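Side-chain contacts in 'Carboxyl esterase 2 (Tuber melanosporum Mel28, PDB 5MIF), which probably hydrolyses carboxylic esters, as an alpha/beta-hydrolase-fold carboxylesterase of the symbiotic truffle: residues P159-Y164 and I204-P209; M184-D189 and E194-V199; S257-E260 and G266-S269. One frame throughout, in Å; residues are numbered along the deposited sequence.

Contact 1 (P159-Y164 and I204-P209)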
loop_
_atom_site.group_PDB
_atom_site.type_symbol
_atom_site.label_atom_id
_atom_site.label_comp_id
_atom_site.label_asym_id
_atom_site.label_seq_id
_atom_site.Cartn_x
_atom_site.Cartn_y
_atom_site.Cartn_z
ATOM N N PRO A 159 -24.777 -18.433 -1.528
ATOM C CA PRO A 159 -23.379 -18.389 -1.061
ATOM C C PRO A 159 -23.165 -17.334 0.048
ATOM O O PRO A 159 -22.406 -17.586 0.999
ATOM C CB PRO A 159 -22.587 -18.045 -2.325
ATOM C CG PRO A 159 -23.485 -18.525 -3.480
ATOM C CD PRO A 159 -24.881 -18.214 -2.989
ATOM N N ASN A 160 -23.833 -16.188 -0.072
ATOM C CA ASN A 160 -23.797 -15.169 0.964
ATOM C C ASN A 160 -24.240 -15.716 2.318
ATOM O O ASN A 160 -23.577 -15.496 3.336
ATOM C CB ASN A 160 -24.692 -13.995 0.576
ATOM C CG ASN A 160 -24.438 -13.524 -0.848
ATOM O OD1 ASN A 160 -24.627 -14.278 -1.800
ATOM N ND2 ASN A 160 -24.020 -12.275 -0.997
ATOM N N GLU A 161 -25.373 -16.418 2.324
ATOM C CA GLU A 161 -25.935 -16.944 3.562
ATOM C C GLU A 161 -25.123 -18.121 4.083
ATOM O O GLU A 161 -25.072 -18.348 5.292
ATOM C CB GLU A 161 -27.403 -17.328 3.374
ATOM C CG GLU A 161 -28.329 -16.136 3.074
ATOM C CD GLU A 161 -28.501 -15.168 4.246
ATOM O OE1 GLU A 161 -28.112 -15.498 5.382
ATOM O OE2 GLU A 161 -29.070 -14.077 4.038
ATOM N N GLN A 162 -24.506 -18.881 3.181
ATOM C CA GLN A 162 -23.599 -19.939 3.614
ATOM C C GLN A 162 -22.442 -19.321 4.395
ATOM O O GLN A 162 -22.104 -19.779 5.486
ATOM C CB GLN A 162 -23.043 -20.725 2.421
ATOM C CG GLN A 162 -24.013 -21.729 1.803
ATOM C CD GLN A 162 -23.360 -22.555 0.712
ATOM O OE1 GLN A 162 -22.676 -22.018 -0.159
ATOM N NE2 GLN A 162 -23.536 -23.873 0.779
ATOM N N CYS A 163 -21.847 -18.278 3.818
ATOM C CA CYS A 163 -20.719 -17.582 4.434
ATOM C C CYS A 163 -21.139 -16.970 5.757
ATOM O O CYS A 163 -20.431 -17.086 6.756
ATOM C CB CYS A 163 -20.183 -16.506 3.505
ATOM S SG CYS A 163 -19.350 -17.173 2.077
ATOM N N TYR A 164 -22.297 -16.320 5.761
ATOM C CA TYR A 164 -22.822 -15.758 6.994
ATOM C C TYR A 164 -23.019 -16.853 8.038
ATOM O O TYR A 164 -22.584 -16.696 9.180
ATOM C CB TYR A 164 -24.126 -14.997 6.751
ATOM C CG TYR A 164 -24.710 -14.461 8.031
ATOM C CD1 TYR A 164 -24.237 -13.286 8.586
ATOM C CD2 TYR A 164 -25.710 -15.152 8.705
ATOM C CE1 TYR A 164 -24.757 -12.796 9.764
ATOM C CE2 TYR A 164 -26.237 -14.677 9.882
ATOM C CZ TYR A 164 -25.757 -13.498 10.414
ATOM O OH TYR A 164 -26.281 -13.020 11.599
ATOM N N ILE A 204 -24.736 -6.556 10.456
ATOM C CA ILE A 204 -25.297 -5.289 10.909
ATOM C C ILE A 204 -26.826 -5.390 10.968
ATOM O O ILE A 204 -27.429 -5.082 11.990
ATOM C CB ILE A 204 -24.847 -4.139 9.995
ATOM C CG1 ILE A 204 -23.367 -3.829 10.268
ATOM C CG2 ILE A 204 -25.701 -2.901 10.225
ATOM C CD1 ILE A 204 -22.653 -3.114 9.148
ATOM N N LYS A 205 -27.438 -5.890 9.898
ATOM C CA LYS A 205 -28.890 -6.104 9.866
ATOM C C LYS A 205 -29.434 -7.033 10.950
ATOM O O LYS A 205 -30.564 -6.846 11.414
ATOM C CB LYS A 205 -29.309 -6.662 8.507
ATOM C CG LYS A 205 -29.161 -5.671 7.384
ATOM C CD LYS A 205 -29.557 -6.267 6.032
ATOM C CE LYS A 205 -29.517 -5.180 4.983
ATOM N NZ LYS A 205 -30.669 -5.192 4.047
ATOM N N ARG A 206 -28.660 -8.043 11.341
ATOM C CA ARG A 206 -29.166 -9.067 12.248
ATOM C C ARG A 206 -28.595 -8.913 13.649
ATOM O O ARG A 206 -28.910 -9.690 14.549
ATOM C CB ARG A 206 -28.845 -10.458 11.671
ATOM C CG ARG A 206 -29.540 -10.713 10.314
ATOM C CD ARG A 206 -28.980 -11.914 9.541
ATOM N NE ARG A 206 -29.661 -12.064 8.257
ATOM C CZ ARG A 206 -29.345 -12.950 7.315
ATOM N NH1 ARG A 206 -28.324 -13.783 7.489
ATOM N NH2 ARG A 206 -30.049 -12.992 6.190
ATOM N N LYS A 207 -27.793 -7.870 13.828
ATOM C CA LYS A 207 -27.145 -7.539 15.096
ATOM C C LYS A 207 -26.318 -8.690 15.653
ATOM O O LYS A 207 -26.437 -9.050 16.822
ATOM C CB LYS A 207 -28.183 -7.053 16.113
ATOM C CG LYS A 207 -28.805 -5.727 15.641
ATOM C CD LYS A 207 -30.067 -5.319 16.389
ATOM C CE LYS A 207 -30.686 -4.067 15.758
ATOM N NZ LYS A 207 -29.664 -3.153 15.162
ATOM N N THR A 208 -25.476 -9.264 14.796
ATOM C CA THR A 208 -24.533 -10.292 15.221
ATOM C C THR A 208 -23.112 -9.741 15.078
ATOM O O THR A 208 -22.891 -8.816 14.299
ATOM C CB THR A 208 -24.702 -11.592 14.399
ATOM O OG1 THR A 208 -24.609 -11.302 13.000
ATOM C CG2 THR A 208 -26.046 -12.253 14.718
ATOM N N PRO A 209 -22.140 -10.312 15.813
ATOM C CA PRO A 209 -20.794 -9.718 15.871
ATOM C C PRO A 209 -20.083 -9.522 14.526
ATOM O O PRO A 209 -20.064 -10.405 13.652
ATOM C CB PRO A 209 -20.017 -10.713 16.746
ATOM C CG PRO A 209 -21.058 -11.288 17.642
ATOM C CD PRO A 209 -22.297 -11.403 16.791
#
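Arg206, near the C-terminal end of helix 191-206, reaches across to both Glu161 and Tyr164 of helix 158-173. Its chain runs extended from CG to NE, which carries the guanidinium across to the neighbouring helix. There it grips the Glu161 carboxylate end-on, with one nitrogen to each oxygen. Arg206 NH1 meets Glu161 OE1 at 2.7 Å, nearly straight at 165°, on the syn lone pair and within the guanidinium plane. Arg206 NH2 meets Glu161 OE2 at 2.6 Å and lies tilted, with OE2 17° out of the guanidinium plane. The two flat groups are nearly coplanar. The same NH1 sits over one face of the Tyr164 ring, toward its rim, 3.2 Å from Tyr164 CD2. The guanidinium stands almost upright on the ring, and Arg206 CZ lies 4.7 Å from the ring centroid, a cation-pi contact. With an alanine in place of this glutamate, the Arg206 guanidinium is likely to lose its carboxylate mate and be freer to swing off the tyrosine face. These two helices belong to the alpha/beta hydrolase fold, and Leu202 of helix 191-206 also packs on Glu161 and Tyr164. Lys207 then leaves the helix with positive phi in a Schellman motif, and the chain turns back toward Tyr164. Thr208 OG1 and Tyr164 OH share a hydrogen bond of 2.8 Å, with OG1 near the ring plane. Thr208 CG2 lies against the same hydroxyl, 3.2 Å from Tyr164 OH.

Contact 2 (M184-D189 and E194-V199)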
loop_
_atom_site.group_PDB
_atom_site.type_symbol
_atom_site.label_atom_id
_atom_site.label_comp_id
_atom_site.label_asym_id
_atom_site.label_seq_id
_atom_site.Cartn_x
_atom_site.Cartn_y
_atom_site.Cartn_z
ATOM N N MET A 184 -11.553 -11.485 15.442
ATOM C CA MET A 184 -11.810 -12.016 14.105
ATOM C C MET A 184 -11.568 -10.991 13.011
ATOM O O MET A 184 -11.955 -9.832 13.141
ATOM C CB MET A 184 -13.258 -12.520 14.015
ATOM C CG MET A 184 -13.590 -13.286 12.732
ATOM S SD MET A 184 -15.326 -13.777 12.641
ATOM C CE MET A 184 -15.402 -14.943 13.987
ATOM N N GLY A 185 -10.953 -11.435 11.918
ATOM C CA GLY A 185 -10.891 -10.623 10.727
ATOM C C GLY A 185 -11.750 -11.224 9.626
ATOM O O GLY A 185 -12.063 -12.429 9.647
ATOM N N PHE A 186 -12.162 -10.370 8.692
ATOM C CA PHE A 186 -12.736 -10.780 7.414
ATOM C C PHE A 186 -11.750 -10.457 6.306
ATOM O O PHE A 186 -11.167 -9.370 6.288
ATOM C CB PHE A 186 -14.048 -10.049 7.096
ATOM C CG PHE A 186 -15.257 -10.581 7.801
ATOM C CD1 PHE A 186 -15.166 -11.594 8.732
ATOM C CD2 PHE A 186 -16.508 -10.055 7.509
ATOM C CE1 PHE A 186 -16.310 -12.061 9.375
ATOM C CE2 PHE A 186 -17.642 -10.512 8.138
ATOM C CZ PHE A 186 -17.544 -11.528 9.072
ATOM N N GLY A 187 -11.591 -11.374 5.362
ATOM C CA GLY A 187 -10.865 -11.082 4.141
ATOM C C GLY A 187 -11.636 -11.647 2.950
ATOM O O GLY A 187 -12.328 -12.660 3.076
ATOM N N GLY A 188 -11.536 -10.989 1.801
ATOM C CA GLY A 188 -12.142 -11.506 0.588
ATOM C C GLY A 188 -11.625 -10.773 -0.631
ATOM O O GLY A 188 -11.362 -9.570 -0.569
ATOM N N ASP A 189 -11.479 -11.499 -1.736
ATOM C CA ASP A 189 -10.961 -10.936 -2.979
ATOM C C ASP A 189 -12.001 -11.064 -4.088
ATOM O O ASP A 189 -12.647 -12.112 -4.229
ATOM C CB ASP A 189 -9.657 -11.631 -3.393
ATOM C CG ASP A 189 -9.869 -13.097 -3.745
ATOM O OD1 ASP A 189 -10.166 -13.890 -2.827
ATOM O OD2 ASP A 189 -9.741 -13.450 -4.934
ATOM N N GLU A 194 -17.152 -9.171 -2.499
ATOM C CA GLU A 194 -18.605 -9.014 -2.436
ATOM C C GLU A 194 -19.147 -9.809 -1.258
ATOM O O GLU A 194 -19.967 -9.305 -0.485
ATOM C CB GLU A 194 -19.272 -9.460 -3.748
ATOM C CG GLU A 194 -20.787 -9.240 -3.807
ATOM C CD GLU A 194 -21.592 -10.466 -3.377
ATOM O OE1 GLU A 194 -20.982 -11.529 -3.194
ATOM O OE2 GLU A 194 -22.837 -10.375 -3.240
ATOM N N LEU A 195 -18.675 -11.044 -1.101
ATOM C CA LEU A 195 -19.152 -11.889 -0.010
ATOM C C LEU A 195 -18.767 -11.339 1.376
ATOM O O LEU A 195 -19.568 -11.377 2.326
ATOM C CB LEU A 195 -18.610 -13.319 -0.178
ATOM C CG LEU A 195 -19.207 -14.070 -1.387
ATOM C CD1 LEU A 195 -18.458 -15.371 -1.673
ATOM C CD2 LEU A 195 -20.686 -14.330 -1.169
ATOM N N SER A 196 -17.535 -10.848 1.498
ATOM C CA SER A 196 -17.054 -10.330 2.777
ATOM C C SER A 196 -17.914 -9.149 3.217
ATOM O O SER A 196 -18.439 -9.122 4.333
ATOM C CB SER A 196 -15.574 -9.921 2.680
ATOM O OG SER A 196 -15.046 -9.579 3.960
ATOM N N SER A 197 -18.085 -8.186 2.322
ATOM C CA SER A 197 -18.857 -6.995 2.654
ATOM C C SER A 197 -20.340 -7.337 2.806
ATOM O O SER A 197 -21.048 -6.680 3.571
ATOM C CB SER A 197 -18.670 -5.914 1.590
ATOM O OG SER A 197 -19.015 -6.432 0.324
ATOM N N SER A 198 -20.806 -8.371 2.093
ATOM C CA SER A 198 -22.184 -8.832 2.255
ATOM C C SER A 198 -22.442 -9.397 3.639
ATOM O O SER A 198 -23.454 -9.075 4.267
ATOM C CB SER A 198 -22.537 -9.881 1.199
ATOM O OG SER A 198 -23.889 -10.289 1.328
ATOM N N VAL A 199 -21.517 -10.230 4.111
ATOM C CA VAL A 199 -21.620 -10.833 5.434
ATOM C C VAL A 199 -21.506 -9.771 6.540
ATOM O O VAL A 199 -22.189 -9.849 7.580
ATOM C CB VAL A 199 -20.544 -11.928 5.615
ATOM C CG1 VAL A 199 -20.480 -12.399 7.061
ATOM C CG2 VAL A 199 -20.844 -13.118 4.676
#
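Strand 184-189 and the helical segment 194-199 run roughly antiparallel, at 145°, and their axes come within 7.0 Å; the CA atoms of Gly188 and Ser196 are 5.5 Å apart. Phe186 and Ser196 meet where the helix settles on the strand. Ser196 OG is anti to its own backbone nitrogen (chi1 -172°), which turns the hydroxyl down to the strand, 3.3 Å from Phe186 CB. The hydroxyl finds its polar partner elsewhere, in a hydrogen bond with Gln214 OE1 on the adjacent strand 213-217. The buried oxygen is thus satisfied while it touches the CB of Phe186. The Phe186 ring leans along the helix to the next turn. Its CE2 atom touches Val199 CG1 at 3.6 Å, and its CZ atom is 3.7 Å from the same methyl. The valine approaches the ring obliquely, and the two side chains cross at about a right angle. Ser196 O also lies near the ring, 3.8 Å from Phe186 CD2. Strand 184-189, helix 191-206 and strand 213-217 form a beta-alpha-beta unit of the alpha/beta hydrolase fold. The turn between this strand and the helix fits a GxSxG nucleophile elbow, with Gly188 as its first glycine and Ser190 as the probable nucleophile. Gly188 N lies 4.3 Å from Ser196 CB. A CB on Gly188 would point at the helix and come tight against that atom. Phe115 of strand 109-115 meets the Phe186 ring edge-to-face.

Contact 3 (S257-E260 and G266-S269)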
loop_
_atom_site.group_PDB
_atom_site.type_symbol
_atom_site.label_atom_id
_atom_site.label_comp_id
_atom_site.label_asym_id
_atom_site.label_seq_id
_atom_site.Cartn_x
_atom_site.Cartn_y
_atom_site.Cartn_z
ATOM N N SER A 257 -32.092 -8.581 -8.643
ATOM C CA SER A 257 -31.365 -8.994 -7.450
ATOM C C SER A 257 -30.146 -8.118 -7.238
ATOM O O SER A 257 -29.768 -7.833 -6.102
ATOM C CB SER A 257 -30.927 -10.453 -7.557
ATOM O OG SER A 257 -32.027 -11.302 -7.802
ATOM N N ARG A 258 -29.551 -7.673 -8.341
ATOM C CA ARG A 258 -28.312 -6.913 -8.295
ATOM C C ARG A 258 -28.453 -5.559 -7.603
ATOM O O ARG A 258 -27.455 -4.959 -7.199
ATOM C CB ARG A 258 -27.784 -6.721 -9.710
ATOM C CG ARG A 258 -27.528 -8.034 -10.415
ATOM C CD ARG A 258 -27.247 -7.840 -11.878
ATOM N NE ARG A 258 -27.353 -9.104 -12.591
ATOM C CZ ARG A 258 -27.314 -9.228 -13.912
ATOM N NH1 ARG A 258 -27.161 -8.158 -14.677
ATOM N NH2 ARG A 258 -27.429 -10.428 -14.469
ATOM N N LEU A 259 -29.688 -5.090 -7.454
ATOM C CA LEU A 259 -29.936 -3.795 -6.831
ATOM C C LEU A 259 -30.017 -3.902 -5.319
ATOM O O LEU A 259 -29.929 -2.893 -4.615
ATOM C CB LEU A 259 -31.230 -3.180 -7.369
ATOM C CG LEU A 259 -31.251 -2.823 -8.857
ATOM C CD1 LEU A 259 -32.641 -2.401 -9.275
ATOM C CD2 LEU A 259 -30.237 -1.739 -9.182
ATOM N N GLU A 260 -30.187 -5.123 -4.820
ATOM C CA GLU A 260 -30.291 -5.349 -3.384
ATOM C C GLU A 260 -28.960 -5.112 -2.687
ATOM O O GLU A 260 -27.900 -5.402 -3.241
ATOM C CB GLU A 260 -30.783 -6.766 -3.105
ATOM C CG GLU A 260 -32.178 -7.037 -3.649
ATOM C CD GLU A 260 -32.617 -8.476 -3.460
ATOM O OE1 GLU A 260 -31.998 -9.201 -2.649
ATOM O OE2 GLU A 260 -33.577 -8.886 -4.134
ATOM N N GLY A 266 -22.208 -2.007 -1.958
ATOM C CA GLY A 266 -21.972 -0.642 -2.388
ATOM C C GLY A 266 -23.239 0.202 -2.444
ATOM O O GLY A 266 -23.171 1.432 -2.472
ATOM N N ARG A 267 -24.392 -0.468 -2.480
ATOM C CA ARG A 267 -25.687 0.196 -2.572
ATOM C C ARG A 267 -26.422 0.188 -1.241
ATOM O O ARG A 267 -27.599 0.545 -1.176
ATOM C CB ARG A 267 -26.553 -0.478 -3.642
ATOM C CG ARG A 267 -25.875 -0.586 -4.997
ATOM C CD ARG A 267 -26.763 -1.291 -6.015
ATOM N NE ARG A 267 -27.758 -0.369 -6.545
ATOM C CZ ARG A 267 -27.529 0.512 -7.513
ATOM N NH1 ARG A 267 -26.336 0.577 -8.096
ATOM N NH2 ARG A 267 -28.505 1.321 -7.904
ATOM N N ALA A 268 -25.735 -0.216 -0.179
ATOM C CA ALA A 268 -26.364 -0.254 1.130
ATOM C C ALA A 268 -26.641 1.168 1.600
ATOM O O ALA A 268 -26.121 2.127 1.031
ATOM C CB ALA A 268 -25.491 -1.001 2.128
ATOM N N SER A 269 -27.474 1.307 2.623
ATOM C CA SER A 269 -27.804 2.624 3.148
ATOM C C SER A 269 -26.638 3.242 3.918
ATOM O O SER A 269 -25.756 2.527 4.417
ATOM C CB SER A 269 -29.023 2.550 4.059
ATOM O OG SER A 269 -28.680 1.960 5.300
#
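Arg267 has CG anti to its carbonyl carbon (chi1 -53°) and then bends sharply at chi3 (80°), turning its guanidinium alongside Leu259. Leu259 also has CG anti to its carbonyl carbon, and its CD2 methyl is brought over one face of that guanidinium. Leu259 CD2 is 3.7 Å from Arg267 NH2. The methyl sits over the face, displaced toward the NE and NH2 side, 3.9 Å from Arg267 CZ. The two side chains cross at a slant. This is van der Waals contact between a methyl and a charged plane. The charge itself is met elsewhere: Arg267 NH1 forms a salt bridge with Asp222 OD2, which probably helps fix the turn of the guanidinium. Both segments belong to the loop region between helix 241-251 and helix 270-273 of the alpha/beta hydrolase fold. Each includes a short piece of 3-10 helix, and the two pieces meet at the protein surface. Closer to the backbone, Arg267 CD passes by two carbonyl oxygens. It is 3.8 Å from Leu259 O and 3.9 Å from Arg258 O. Arg258 O has a hydrogen bond of its own, to Ser264 OG in the intervening loop. The Arg258 side chain leads off the other way, where its NH2 atom bonds Thr252 O.

Overall arrangement
Following the chain from the N terminus, contact 1 opens first, on helix 158-173. The chain then passes through strand 184-189 into helix 191-206, and contact 2 closes a short loop there. Contact 1 closes only at the end of that helix, so contact 2 is nested inside its loop. Both use helix 191-206: contact 2 seats it on the central sheet, and contact 1 ties its C-terminal end to helix 158-173. The two also touch, with Asn160 probably hydrogen-bonded to Ser198 and Glu194. Contact 3 follows in series. It closes a small surface loop before helix 270-273, about 6 Å from each of the others at the nearest atoms.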